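PDB 1JWQ: N-ACETYLMURAMOYL-L-ALANINE AMIDASE CwlV from Paenibacillus polymyxa, which probably hydrolyses the amide link between N-acetylmuramoyl residues and L-alanine in bacterial peptidoglycan, this chain being its zinc-binding catalytic domain. Local coordinates for residues 5-10 and 62-67; 32-37 and 49-54; 129-132 and 137-140. All coordinates share one frame; numbering follows the deposited sequence.

Interaction 1: 5-10 and 62-67. With ZN (zinc ion), chain B.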
ATOM      1  N   VAL A   5      -7.400   5.086   6.058  1.00 10.31           N
ATOM      2  CA  VAL A   5      -6.808   3.943   6.738  1.00 10.39           C
ATOM      3  C   VAL A   5      -5.714   3.361   5.861  1.00  8.53           C
ATOM      4  O   VAL A   5      -5.941   3.040   4.698  1.00  9.59           O
ATOM      5  CB  VAL A   5      -7.866   2.860   7.063  1.00 10.09           C
ATOM      6  CG1 VAL A   5      -7.182   1.592   7.583  1.00 10.32           C
ATOM      7  CG2 VAL A   5      -8.829   3.387   8.116  1.00 11.99           C
ATOM      8  N   ILE A   6      -4.515   3.271   6.426  1.00  9.06           N
ATOM      9  CA  ILE A   6      -3.366   2.729   5.722  1.00  9.92           C
ATOM     10  C   ILE A   6      -3.039   1.411   6.392  1.00 10.55           C
ATOM     11  O   ILE A   6      -2.807   1.353   7.600  1.00 11.26           O
ATOM     12  CB  ILE A   6      -2.144   3.654   5.822  1.00 10.51           C
ATOM     13  CG1 ILE A   6      -2.500   5.048   5.296  1.00 10.53           C
ATOM     14  CG2 ILE A   6      -0.980   3.052   5.039  1.00  8.13           C
ATOM     15  CD1 ILE A   6      -2.856   5.096   3.827  1.00 11.57           C
ATOM     16  N   ASP A   7      -3.022   0.359   5.587  1.00  9.48           N
ATOM     17  CA  ASP A   7      -2.772  -0.983   6.069  1.00 10.34           C
ATOM     18  C   ASP A   7      -1.452  -1.543   5.555  1.00 10.74           C
ATOM     19  O   ASP A   7      -1.307  -1.818   4.359  1.00 10.91           O
ATOM     20  CB  ASP A   7      -3.937  -1.874   5.629  1.00  8.61           C
ATOM     21  CG  ASP A   7      -3.739  -3.320   6.003  1.00  9.15           C
ATOM     22  OD1 ASP A   7      -3.754  -4.170   5.090  1.00 11.88           O
ATOM     23  OD2 ASP A   7      -3.568  -3.597   7.203  1.00 11.16           O
ATOM     24  N   ALA A   8      -0.488  -1.689   6.461  1.00  9.91           N
ATOM     25  CA  ALA A   8       0.815  -2.249   6.113  1.00  9.53           C
ATOM     26  C   ALA A   8       0.621  -3.754   6.167  1.00 10.10           C
ATOM     27  O   ALA A   8       0.428  -4.320   7.238  1.00 11.04           O
ATOM     28  CB  ALA A   8       1.868  -1.817   7.131  1.00 10.11           C
ATOM     29  N   GLY A   9       0.664  -4.398   5.007  1.00 11.06           N
ATOM     30  CA  GLY A   9       0.454  -5.829   4.954  1.00 12.11           C
ATOM     31  C   GLY A   9       1.349  -6.669   5.842  1.00 12.54           C
ATOM     32  O   GLY A   9       2.508  -6.327   6.088  1.00 12.26           O
ATOM     33  N   HIS A  10       0.787  -7.766   6.338  1.00 11.73           N
ATOM     34  CA  HIS A  10       1.510  -8.720   7.168  1.00 11.74           C
ATOM     35  C   HIS A  10       1.970  -8.149   8.505  1.00 13.44           C
ATOM     36  O   HIS A  10       1.428  -7.153   8.981  1.00 12.24           O
ATOM     37  CB  HIS A  10       2.693  -9.251   6.365  1.00 11.73           C
ATOM     38  CG  HIS A  10       2.328  -9.612   4.959  1.00 11.11           C
ATOM     39  ND1 HIS A  10       1.487 -10.663   4.661  1.00 11.45           N
ATOM     40  CD2 HIS A  10       2.592  -8.995   3.784  1.00 10.88           C
ATOM     41  CE1 HIS A  10       1.246 -10.673   3.361  1.00 11.82           C
ATOM     42  NE2 HIS A  10       1.903  -9.672   2.806  1.00 10.06           N
ATOM     43  N   LYS A  62      -9.379  -9.937   8.733  1.00 15.08           N
ATOM     44  CA  LYS A  62     -10.670  -9.460   9.218  1.00 14.38           C
ATOM     45  C   LYS A  62     -10.511  -8.268  10.154  1.00 14.67           C
ATOM     46  O   LYS A  62     -11.337  -7.355  10.157  1.00 14.61           O
ATOM     47  CB  LYS A  62     -11.402 -10.585   9.934  1.00 16.51           C
ATOM     48  N   GLN A  63      -9.443  -8.282  10.945  1.00 15.05           N
ATOM     49  CA  GLN A  63      -9.175  -7.208  11.892  1.00 15.16           C
ATOM     50  C   GLN A  63      -8.839  -5.897  11.181  1.00 14.21           C
ATOM     51  O   GLN A  63      -9.269  -4.827  11.613  1.00 13.00           O
ATOM     52  CB  GLN A  63      -8.030  -7.610  12.830  1.00 16.41           C
ATOM     53  N   ARG A  64      -8.071  -5.986  10.099  1.00 12.60           N
ATOM     54  CA  ARG A  64      -7.687  -4.802   9.334  1.00 11.47           C
ATOM     55  C   ARG A  64      -8.926  -4.167   8.717  1.00 11.96           C
ATOM     56  O   ARG A  64      -9.075  -2.941   8.707  1.00 12.01           O
ATOM     57  CB  ARG A  64      -6.694  -5.188   8.236  1.00 11.84           C
ATOM     58  CG  ARG A  64      -5.411  -5.810   8.768  1.00 11.18           C
ATOM     59  CD  ARG A  64      -4.716  -6.657   7.718  1.00  9.26           C
ATOM     60  NE  ARG A  64      -3.616  -7.421   8.299  1.00  9.23           N
ATOM     61  CZ  ARG A  64      -2.360  -6.994   8.378  1.00 11.66           C
ATOM     62  NH1 ARG A  64      -2.027  -5.798   7.906  1.00 10.68           N
ATOM     63  NH2 ARG A  64      -1.433  -7.766   8.930  1.00 11.46           N
ATOM     64  N   VAL A  65      -9.814  -5.007   8.194  1.00 10.85           N
ATOM     65  CA  VAL A  65     -11.044  -4.517   7.580  1.00 10.58           C
ATOM     66  C   VAL A  65     -11.954  -3.898   8.639  1.00 12.01           C
ATOM     67  O   VAL A  65     -12.526  -2.827   8.429  1.00 10.94           O
ATOM     68  CB  VAL A  65     -11.814  -5.660   6.866  1.00 10.92           C
ATOM     69  CG1 VAL A  65     -13.186  -5.169   6.423  1.00 12.59           C
ATOM     70  CG2 VAL A  65     -11.017  -6.161   5.674  1.00 11.35           C
ATOM     71  N   LYS A  66     -12.068  -4.563   9.784  1.00 13.18           N
ATOM     72  CA  LYS A  66     -12.931  -4.071  10.854  1.00 14.32           C
ATOM     73  C   LYS A  66     -12.596  -2.644  11.274  1.00 13.84           C
ATOM     74  O   LYS A  66     -13.492  -1.838  11.529  1.00 14.51           O
ATOM     75  CB  LYS A  66     -12.870  -5.005  12.065  1.00 18.28           C
ATOM     76  CG  LYS A  66     -13.885  -4.650  13.147  1.00 23.27           C
ATOM     77  CD  LYS A  66     -14.206  -5.845  14.037  1.00 28.74           C
ATOM     78  CE  LYS A  66     -12.979  -6.367  14.757  1.00 30.22           C
ATOM     79  NZ  LYS A  66     -13.316  -7.526  15.637  1.00 32.86           N
ATOM     80  N   VAL A  67     -11.309  -2.326  11.347  1.00 14.35           N
ATOM     81  CA  VAL A  67     -10.897  -0.979  11.719  1.00 15.21           C
ATOM     82  C   VAL A  67     -11.448   0.024  10.712  1.00 13.01           C
ATOM     83  O   VAL A  67     -12.023   1.047  11.082  1.00 12.41           O
ATOM     84  CB  VAL A  67      -9.358  -0.844  11.739  1.00 16.36           C
ATOM     85  CG1 VAL A  67      -8.965   0.605  11.996  1.00 20.36           C
ATOM     86  CG2 VAL A  67      -8.773  -1.753  12.804  1.00 19.40           C
TER
HETATM   87 ZN    ZN B1001       1.831  -8.939   0.827  1.00 16.91          ZN
HETATM   88  O   HOH W   1       2.150  -9.204  -1.152  1.00 13.11           O
HETATM   89  O   HOH W   2       0.107 -10.318   0.371  1.00 15.64           O

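Interaction 2: 32-37 and 49-54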
ATOM      1  N   ALA A  32       7.392   0.458   6.897  1.00 12.24           N
ATOM      2  CA  ALA A  32       8.175   1.656   6.608  1.00 11.45           C
ATOM      3  C   ALA A  32       7.406   2.580   5.666  1.00 13.35           C
ATOM      4  O   ALA A  32       7.403   3.802   5.836  1.00 13.55           O
ATOM      5  CB  ALA A  32       9.526   1.267   5.986  1.00  9.82           C
ATOM      6  N   MET A  33       6.748   1.991   4.671  1.00 11.97           N
ATOM      7  CA  MET A  33       5.974   2.769   3.710  1.00 11.71           C
ATOM      8  C   MET A  33       4.746   3.394   4.369  1.00 10.74           C
ATOM      9  O   MET A  33       4.467   4.575   4.176  1.00 10.65           O
ATOM     10  CB  MET A  33       5.528   1.887   2.537  1.00 12.32           C
ATOM     11  CG  MET A  33       6.661   1.470   1.617  1.00 13.32           C
ATOM     12  SD  MET A  33       7.528   2.902   0.942  1.00 16.59           S
ATOM     13  CE  MET A  33       6.157   3.847   0.308  1.00 11.90           C
ATOM     14  N   ALA A  34       4.018   2.594   5.142  1.00 10.86           N
ATOM     15  CA  ALA A  34       2.827   3.078   5.827  1.00 11.34           C
ATOM     16  C   ALA A  34       3.163   4.247   6.747  1.00 11.71           C
ATOM     17  O   ALA A  34       2.443   5.246   6.789  1.00 11.95           O
ATOM     18  CB  ALA A  34       2.182   1.947   6.626  1.00 11.87           C
ATOM     19  N   LEU A  35       4.262   4.128   7.481  1.00 12.00           N
ATOM     20  CA  LEU A  35       4.669   5.188   8.398  1.00 12.88           C
ATOM     21  C   LEU A  35       5.040   6.465   7.645  1.00 13.39           C
ATOM     22  O   LEU A  35       4.742   7.567   8.099  1.00 13.83           O
ATOM     23  CB  LEU A  35       5.850   4.723   9.254  1.00 14.48           C
ATOM     24  CG  LEU A  35       5.544   3.567  10.211  1.00 15.53           C
ATOM     25  CD1 LEU A  35       6.794   3.199  10.982  1.00 17.97           C
ATOM     26  CD2 LEU A  35       4.421   3.964  11.166  1.00 17.70           C
ATOM     27  N   LYS A  36       5.693   6.315   6.497  1.00 13.06           N
ATOM     28  CA  LYS A  36       6.076   7.478   5.702  1.00 13.07           C
ATOM     29  C   LYS A  36       4.843   8.162   5.118  1.00 13.16           C
ATOM     30  O   LYS A  36       4.754   9.391   5.107  1.00 12.50           O
ATOM     31  CB  LYS A  36       7.037   7.071   4.582  1.00 13.45           C
ATOM     32  CG  LYS A  36       8.454   6.795   5.057  1.00 15.14           C
ATOM     33  CD  LYS A  36       9.331   6.275   3.930  1.00 19.40           C
ATOM     34  CE  LYS A  36      10.746   5.951   4.416  1.00 18.38           C
ATOM     35  NZ  LYS A  36      11.452   7.169   4.896  1.00 21.63           N
ATOM     36  N   VAL A  37       3.888   7.372   4.637  1.00 12.85           N
ATOM     37  CA  VAL A  37       2.675   7.945   4.073  1.00 12.10           C
ATOM     38  C   VAL A  37       1.924   8.670   5.185  1.00 14.10           C
ATOM     39  O   VAL A  37       1.382   9.755   4.977  1.00 13.73           O
ATOM     40  CB  VAL A  37       1.780   6.849   3.440  1.00 13.22           C
ATOM     41  CG1 VAL A  37       0.435   7.436   3.018  1.00 11.92           C
ATOM     42  CG2 VAL A  37       2.483   6.256   2.230  1.00 10.41           C
ATOM     43  N   VAL A  49      -5.624  10.350   9.619  1.00 16.98           N
ATOM     44  CA  VAL A  49      -4.941   9.134   9.190  1.00 15.88           C
ATOM     45  C   VAL A  49      -4.850   8.077  10.276  1.00 15.58           C
ATOM     46  O   VAL A  49      -4.382   8.339  11.384  1.00 15.47           O
ATOM     47  CB  VAL A  49      -3.516   9.459   8.696  1.00 16.82           C
ATOM     48  CG1 VAL A  49      -2.854   8.204   8.145  1.00 16.04           C
ATOM     49  CG2 VAL A  49      -3.580  10.547   7.638  1.00 17.92           C
ATOM     50  N   VAL A  50      -5.300   6.872   9.945  1.00 11.58           N
ATOM     51  CA  VAL A  50      -5.276   5.767  10.886  1.00 10.79           C
ATOM     52  C   VAL A  50      -4.553   4.581  10.269  1.00 10.81           C
ATOM     53  O   VAL A  50      -4.875   4.162   9.162  1.00 11.12           O
ATOM     54  CB  VAL A  50      -6.704   5.321  11.259  1.00 11.35           C
ATOM     55  CG1 VAL A  50      -6.645   4.094  12.165  1.00  9.97           C
ATOM     56  CG2 VAL A  50      -7.443   6.464  11.957  1.00 12.08           C
ATOM     57  N   LEU A  51      -3.573   4.046  10.984  1.00 11.01           N
ATOM     58  CA  LEU A  51      -2.840   2.889  10.494  1.00 11.11           C
ATOM     59  C   LEU A  51      -3.311   1.640  11.219  1.00 11.51           C
ATOM     60  O   LEU A  51      -3.404   1.630  12.447  1.00 12.06           O
ATOM     61  CB  LEU A  51      -1.333   3.066  10.715  1.00 12.62           C
ATOM     62  CG  LEU A  51      -0.541   3.700   9.566  1.00 13.90           C
ATOM     63  CD1 LEU A  51      -1.120   5.067   9.209  1.00 13.74           C
ATOM     64  CD2 LEU A  51       0.918   3.819   9.984  1.00 15.28           C
ATOM     65  N   THR A  52      -3.613   0.585  10.469  1.00 11.25           N
ATOM     66  CA  THR A  52      -4.043  -0.663  11.097  1.00 12.41           C
ATOM     67  C   THR A  52      -2.931  -1.149  12.024  1.00 13.75           C
ATOM     68  O   THR A  52      -3.200  -1.719  13.081  1.00 13.29           O
ATOM     69  CB  THR A  52      -4.349  -1.750  10.053  1.00 12.44           C
ATOM     70  OG1 THR A  52      -3.212  -1.935   9.202  1.00 12.28           O
ATOM     71  CG2 THR A  52      -5.556  -1.351   9.216  1.00 12.87           C
ATOM     72  N   ARG A  53      -1.683  -0.927  11.620  1.00 13.97           N
ATOM     73  CA  ARG A  53      -0.542  -1.298  12.448  1.00 14.91           C
ATOM     74  C   ARG A  53       0.583  -0.292  12.254  1.00 15.79           C
ATOM     75  O   ARG A  53       0.879   0.132  11.131  1.00 14.68           O
ATOM     76  CB  ARG A  53      -0.061  -2.721  12.138  1.00 18.21           C
ATOM     77  CG  ARG A  53       0.791  -2.884  10.902  1.00 16.40           C
ATOM     78  CD  ARG A  53       1.281  -4.325  10.811  1.00 15.80           C
ATOM     79  NE  ARG A  53       2.014  -4.590   9.575  1.00 14.91           N
ATOM     80  CZ  ARG A  53       3.337  -4.569   9.459  1.00 15.55           C
ATOM     81  NH1 ARG A  53       4.103  -4.293  10.513  1.00 13.35           N
ATOM     82  NH2 ARG A  53       3.896  -4.839   8.288  1.00 12.38           N
ATOM     83  N   SER A  54       1.201   0.099  13.363  1.00 14.15           N
ATOM     84  CA  SER A  54       2.271   1.083  13.344  1.00 17.02           C
ATOM     85  C   SER A  54       3.579   0.486  13.835  1.00 15.52           C
ATOM     86  O   SER A  54       4.574   1.190  13.971  1.00 16.19           O
ATOM     87  CB  SER A  54       1.884   2.271  14.222  1.00 19.15           C
ATOM     88  OG  SER A  54       0.610   2.766  13.842  1.00 22.15           O
TER

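Interaction 3: 129-132 and 137-140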
ATOM      1  N   HIS A 129      -8.984 -10.201   0.431  1.00 10.84           N
ATOM      2  CA  HIS A 129      -9.860  -9.925   1.562  1.00 11.25           C
ATOM      3  C   HIS A 129      -9.991  -8.456   1.957  1.00  9.45           C
ATOM      4  O   HIS A 129     -11.094  -7.921   2.007  1.00 10.02           O
ATOM      5  CB  HIS A 129      -9.396 -10.737   2.779  1.00 12.19           C
ATOM      6  CG  HIS A 129     -10.337 -10.681   3.943  1.00 14.48           C
ATOM      7  ND1 HIS A 129     -10.961 -11.801   4.446  1.00 17.10           N
ATOM      8  CD2 HIS A 129     -10.758  -9.642   4.704  1.00 16.07           C
ATOM      9  CE1 HIS A 129     -11.728 -11.456   5.466  1.00 16.75           C
ATOM     10  NE2 HIS A 129     -11.621 -10.152   5.644  1.00 15.51           N
ATOM     11  N   VAL A 130      -8.872  -7.800   2.237  1.00 10.54           N
ATOM     12  CA  VAL A 130      -8.934  -6.409   2.674  1.00  9.13           C
ATOM     13  C   VAL A 130      -9.577  -5.417   1.707  1.00  7.65           C
ATOM     14  O   VAL A 130     -10.109  -4.398   2.147  1.00  8.62           O
ATOM     15  CB  VAL A 130      -7.536  -5.890   3.101  1.00  9.26           C
ATOM     16  CG1 VAL A 130      -6.987  -6.770   4.223  1.00 10.24           C
ATOM     17  CG2 VAL A 130      -6.589  -5.877   1.921  1.00 11.39           C
ATOM     18  N   ILE A 131      -9.546  -5.692   0.404  1.00  8.74           N
ATOM     19  CA  ILE A 131     -10.174  -4.767  -0.538  1.00  9.05           C
ATOM     20  C   ILE A 131     -11.550  -5.272  -0.987  1.00  8.61           C
ATOM     21  O   ILE A 131     -12.317  -4.551  -1.627  1.00  9.20           O
ATOM     22  CB  ILE A 131      -9.258  -4.481  -1.773  1.00  9.26           C
ATOM     23  CG1 ILE A 131      -8.822  -5.782  -2.460  1.00  8.35           C
ATOM     24  CG2 ILE A 131      -8.016  -3.712  -1.314  1.00  8.81           C
ATOM     25  CD1 ILE A 131      -8.026  -5.549  -3.754  1.00  7.59           C
ATOM     26  N   ARG A 132     -11.863  -6.510  -0.616  1.00 10.02           N
ATOM     27  CA  ARG A 132     -13.144  -7.122  -0.956  1.00 10.07           C
ATOM     28  C   ARG A 132     -14.194  -6.884   0.124  1.00 11.86           C
ATOM     29  O   ARG A 132     -15.329  -6.514  -0.173  1.00 12.42           O
ATOM     30  CB  ARG A 132     -12.983  -8.632  -1.129  1.00 11.88           C
ATOM     31  CG  ARG A 132     -14.308  -9.361  -1.312  1.00 14.63           C
ATOM     32  CD  ARG A 132     -14.112 -10.866  -1.380  1.00 14.89           C
ATOM     33  NE  ARG A 132     -13.649 -11.420  -0.110  1.00 15.50           N
ATOM     34  CZ  ARG A 132     -12.513 -12.095   0.043  1.00 16.95           C
ATOM     35  NH1 ARG A 132     -11.715 -12.303  -0.994  1.00 15.72           N
ATOM     36  NH2 ARG A 132     -12.177 -12.568   1.236  1.00 16.29           N
ATOM     37  N   PRO A 137     -13.964   2.957  -0.818  1.00  9.71           N
ATOM     38  CA  PRO A 137     -12.974   2.726  -1.877  1.00  9.25           C
ATOM     39  C   PRO A 137     -11.723   2.124  -1.257  1.00  9.50           C
ATOM     40  O   PRO A 137     -11.159   2.683  -0.320  1.00  8.73           O
ATOM     41  CB  PRO A 137     -12.749   4.124  -2.442  1.00  9.77           C
ATOM     42  CG  PRO A 137     -14.115   4.732  -2.326  1.00 10.95           C
ATOM     43  CD  PRO A 137     -14.539   4.311  -0.922  1.00 10.72           C
ATOM     44  N   ALA A 138     -11.294   0.978  -1.775  1.00 10.67           N
ATOM     45  CA  ALA A 138     -10.134   0.303  -1.216  1.00  9.31           C
ATOM     46  C   ALA A 138      -9.245  -0.311  -2.273  1.00  7.87           C
ATOM     47  O   ALA A 138      -9.713  -1.014  -3.167  1.00 11.06           O
ATOM     48  CB  ALA A 138     -10.588  -0.781  -0.232  1.00  8.36           C
ATOM     49  N   VAL A 139      -7.952  -0.054  -2.162  1.00  8.39           N
ATOM     50  CA  VAL A 139      -7.009  -0.612  -3.114  1.00  8.22           C
ATOM     51  C   VAL A 139      -5.835  -1.241  -2.391  1.00  8.72           C
ATOM     52  O   VAL A 139      -5.541  -0.909  -1.241  1.00  9.04           O
ATOM     53  CB  VAL A 139      -6.483   0.463  -4.087  1.00  9.00           C
ATOM     54  CG1 VAL A 139      -7.649   1.058  -4.884  1.00  7.92           C
ATOM     55  CG2 VAL A 139      -5.748   1.552  -3.318  1.00 10.39           C
ATOM     56  N   LEU A 140      -5.184  -2.178  -3.067  1.00  8.08           N
ATOM     57  CA  LEU A 140      -4.020  -2.843  -2.507  1.00  9.33           C
ATOM     58  C   LEU A 140      -2.892  -2.581  -3.489  1.00  8.77           C
ATOM     59  O   LEU A 140      -3.022  -2.831  -4.689  1.00  8.70           O
ATOM     60  CB  LEU A 140      -4.270  -4.344  -2.353  1.00  7.70           C
ATOM     61  CG  LEU A 140      -3.147  -5.115  -1.656  1.00  9.21           C
ATOM     62  CD1 LEU A 140      -3.730  -6.281  -0.861  1.00 10.08           C
ATOM     63  CD2 LEU A 140      -2.140  -5.600  -2.695  1.00  8.65           C
TER
HETATM   64  O   HOH W   3     -11.743  -2.723  -3.739  1.00  9.56           O

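Interaction 1: 5-10 and 62-67
Arg64 reaches from helix 61-70 to the end of strand 2-8 and binds three acceptors, on Asp7, Ala8 and His10, along the strand end and the loop after it, through the edge of its guanidinium group. Arg64 NH1 donates twice: to Asp7 OD2 at 2.8 Å, as part of a salt bridge, and to Ala8 O at 2.9 Å. Arg64 NH2 donates to His10 O, also 2.9 Å away, in the straightest of the three bonds (169°). All three acceptors lie close to the guanidinium plane, but NH1 and NH2 sit above the carbonyl planes of Ala8 and His10 rather than within them. The carboxylate of Asp7 is met on its syn side, its plane turned 75° from the guanidinium, so one oxygen rather than a parallel pair makes the bridge.

A long reach explains the meeting: the chain of Arg64 is extended from CG to NE, and Arg64 CD passes 3.3 Å from Asp7 OD2. Further out, Thr52 OG1 also bonds Asp7 OD2, Ser78 OG holds Asp7 OD1, and Leu59 O receives Arg64 NE, which helps to hold both groups in place.

His10, whose carbonyl Arg64 holds, binds the zinc ion through His10 NE2 at 2.1 Å beside Glu26, His80 and two waters, while its ND1 is hydrogen-bonded to Asp14 OD2. Without the guanidinium, as with an alanine here, Asp7 would probably lose its charge partner and the carbonyls of Ala8 and His10 these donors. Chemically, the bridge pairs a buried charge and joins it to the backbone of a metal ligand, consistent with a second-shell role at the zinc site.

Interaction 2: 32-37 and 49-54
Leu35 and Ser54 bring their CA atoms within 6.9 Å of each other, and Ala34 and Leu51 within 7.3 Å, so helix 26-42 passes over the end of strand 47-51 and the turn that follows it at a spacing that side-chain methyls bridge; no hydrogen bond crosses. The shared point of contact is Leu51 CD2, which touches both helix residues, 3.7 Å from Leu35 CD2 and 4.0 Å from Ala34 CB, and also rests 3.8 Å from the backbone oxygen Ala34 O.

The two leucines cross at about a right angle and meet methyl to methyl. In Leu35, CG lies anti to the carbonyl carbon (chi1 -65°) and CD1 continues the chain outward, which leaves CD2 as the branch turned to the strand. Leu35 CD2 also touches the turn, 3.9 Å from Ser54 O and 4.3 Å from Ser54 CB. Leu51 itself has chi1 at -92°, some 30° from a staggered value, perhaps in part to seat CD2 against the helix.

Burial grades across this patch: Ala34 is buried and also packs on Ile6 and Ala8 of strand 2-8, whereas Ser54 is exposed at the border. Beside the apolar patch, the guanidinium of Arg53 ties the turn to the carbonyls of Ala8, Gly9 and Lys27. Strand 2-8, helix 26-42 and strand 47-51 form a beta-alpha-beta crossover between adjacent parallel strands, and this helix-on-strand packing is characteristic of that unit, here at the edge of the sheet in an open alpha-beta-alpha fold.

Interaction 3: 129-132 and 137-140
From the short helix 129-132, Ile131 drives its CG2 methyl against strand 138-145 as the main bump of this contact. The hollow that takes it lies between two residues whose side chains project to the same side: Ile131 CG2 is 4.0 Å from Ala138 CB and 3.9 Å from Leu140 CB. Between them the backbone forms the floor, with Val139 C only 3.5 Å from Ile131 CG2. In Ile131 the CG1 branch takes the crowded position between backbone N and carbonyl carbon (chi1 54°), which leaves CG2 to enter the hollow.

The receiving strand belongs to the mixed sheet of the open alpha-beta-alpha fold, where it runs parallel to 75-82 and antiparallel to 92-96. Alternation along it sends Val139 to the opposite face, onto helix 102-116.

A second, shallower fit lies one residue back: Val130 CG2 meets Leu140 CD1 at 4.0 Å, the side chains crossing at about a right angle. Leu140 also touches His80, a zinc ligand. Beside the apolar fit, water 3 joins the two backbones, its oxygen donating to Ile131 O at 2.9 Å and to Ala138 O at 2.7 Å.

Overall arrangement
The three contacts reach one sheet from different places and with different chemistry. Interactions 1 and 3 are buried; interaction 2 is only partly so, running out to an exposed serine beside edge strand 47-51. Charge and directed hydrogen bonds dominate interaction 1, whereas interactions 2 and 3 rest on apolar packing, the latter with a bridging water. Interactions 1 and 2 use adjacent strands of the sheet, 2-8 and 47-51, and touch directly, for instance where Ile6 CG2 lies 3.7 Å from Ala34 CB. Interaction 3 meets interaction 1 through helix 61-70, with Val65 CG2 3.6 Å from His129 CD2. Interactions 2 and 3 do not touch, their nearest atoms being about 8 Å apart.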